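Local coordinates for protein BG505 sosip-t33-31a (Human immunodeficiency virus 1, PDB 7L85) that probably serves as the CutA1-like trimeric component of a designed two-component protein nanoparticle that carries HIV-1 envelope trimers, at residues 2-7 and 60-65. Sequence-based numbering, arbitrary orientation.
Sequences GEEVVL and TTTDAF
V6 turns toward T60 and F65, and here the packing between 2-7 and 60-65 is tight. V6 CG2, anti to the carbonyl carbon (chi1 178° puts CG1 anti to N), lies 3.6 Å from T60 CG2 and 3.8 Å from F65 CE1. CG2 thus meets both neighbours, and the second methyl of the valine, CG1, adds a contact with the edge of the F65 ring, in plane. T60 suits its place by turning its methyl to V6 while its OG1 bonds to L28 O. I83 also packs on V6 and F65. Between E4 and T60 the backbones make a hydrogen-bonded antiparallel pair: E4 N gives to T60 O (2.9 Å), and T60 N returns a bond to E4 O (3.1 Å). The pairing joins strands 3-10 and 47-61, the neighbouring central strands of the ferredoxin-like βαββαβ fold of CutA1 and GlnB-like proteins; F65 lies in the helix that follows. At G2 and T62 the contact loosens and becomes partly exposed. T62 N bonds to G2 O at 2.8 Å, and the positive phi of G2 (92°) is readily adopted by glycine. E4 reaches T62 too, its OE2 3.8 Å from T62 CB, but is buried, with E90 of the second subunit packing on it and on F65; T62 OG1 bonds to that E90's OE2. Next to T62, T61 OG1 donates to D63 OD1 (2.6 Å) from above the carboxylate plane.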
# COMPACT_ATOMS: atom_id res chain seq x y z
N GLY B 2 25.03 52.67 -3.07
CA GLY B 2 23.68 52.73 -2.56
C GLY B 2 22.86 51.47 -2.80
O GLY B 2 21.65 51.48 -2.61
N GLU B 3 23.48 50.40 -3.26
CA GLU B 3 22.73 49.18 -3.45
C GLU B 3 22.43 48.59 -2.08
O GLU B 3 23.27 48.68 -1.17
CB GLU B 3 23.50 48.25 -4.36
CG GLU B 3 23.80 48.87 -5.72
CD GLU B 3 25.07 49.65 -5.72
OE1 GLU B 3 25.62 49.85 -4.66
OE2 GLU B 3 25.50 50.07 -6.77
N GLU B 4 21.23 48.03 -1.90
CA GLU B 4 20.82 47.44 -0.63
C GLU B 4 20.06 46.13 -0.72
O GLU B 4 19.40 45.84 -1.72
CB GLU B 4 19.96 48.40 0.17
CG GLU B 4 20.65 49.66 0.58
CD GLU B 4 19.84 50.51 1.44
OE1 GLU B 4 18.66 50.36 1.44
OE2 GLU B 4 20.41 51.33 2.14
N VAL B 5 20.14 45.34 0.35
CA VAL B 5 19.34 44.13 0.44
C VAL B 5 18.29 44.33 1.50
O VAL B 5 18.61 44.57 2.66
CB VAL B 5 20.17 42.90 0.80
CG1 VAL B 5 19.28 41.67 0.92
CG2 VAL B 5 21.19 42.69 -0.24
N VAL B 6 17.04 44.23 1.12
CA VAL B 6 15.97 44.46 2.06
C VAL B 6 15.34 43.18 2.51
O VAL B 6 15.01 42.32 1.71
CB VAL B 6 14.94 45.41 1.46
CG1 VAL B 6 13.81 45.62 2.40
CG2 VAL B 6 15.59 46.66 1.15
N LEU B 7 15.20 43.03 3.80
CA LEU B 7 14.59 41.86 4.34
C LEU B 7 13.16 42.16 4.69
O LEU B 7 12.89 43.06 5.48
CB LEU B 7 15.27 41.43 5.62
CG LEU B 7 16.75 41.19 5.58
CD1 LEU B 7 17.19 40.75 6.95
CD2 LEU B 7 17.08 40.18 4.57
N THR B 60 17.54 45.79 -4.21
CA THR B 60 17.07 47.12 -4.57
C THR B 60 18.14 48.14 -4.29
O THR B 60 19.30 47.78 -4.10
CB THR B 60 15.80 47.46 -3.78
OG1 THR B 60 15.24 48.67 -4.28
CG2 THR B 60 16.11 47.58 -2.30
N THR B 61 17.77 49.40 -4.33
CA THR B 61 18.69 50.50 -4.09
C THR B 61 18.10 51.41 -3.04
O THR B 61 16.89 51.45 -2.85
CB THR B 61 18.95 51.32 -5.34
OG1 THR B 61 17.73 51.93 -5.75
CG2 THR B 61 19.47 50.43 -6.46
N THR B 62 18.93 52.23 -2.42
CA THR B 62 18.43 53.14 -1.40
C THR B 62 17.47 54.18 -1.93
O THR B 62 16.50 54.52 -1.27
CB THR B 62 19.57 53.82 -0.64
OG1 THR B 62 19.02 54.70 0.36
CG2 THR B 62 20.44 54.63 -1.58
N ASP B 63 17.65 54.65 -3.15
CA ASP B 63 16.77 55.71 -3.59
C ASP B 63 15.35 55.24 -3.84
O ASP B 63 14.41 56.03 -3.77
CB ASP B 63 17.34 56.34 -4.83
CG ASP B 63 17.55 55.31 -5.82
OD1 ASP B 63 18.39 54.46 -5.56
OD2 ASP B 63 16.91 55.30 -6.82
N ALA B 64 15.17 53.96 -4.10
CA ALA B 64 13.84 53.44 -4.32
C ALA B 64 13.23 52.95 -3.04
O ALA B 64 12.09 52.49 -3.03
CB ALA B 64 13.88 52.30 -5.31
N PHE B 65 13.99 53.00 -1.96
CA PHE B 65 13.51 52.43 -0.74
C PHE B 65 12.25 53.12 -0.26
O PHE B 65 11.30 52.43 0.09
CB PHE B 65 14.61 52.33 0.29
CG PHE B 65 14.21 51.64 1.49
CD1 PHE B 65 14.08 50.29 1.46
CD2 PHE B 65 14.01 52.28 2.64
CE1 PHE B 65 13.74 49.61 2.56
CE2 PHE B 65 13.67 51.59 3.75
CZ PHE B 65 13.54 50.25 3.70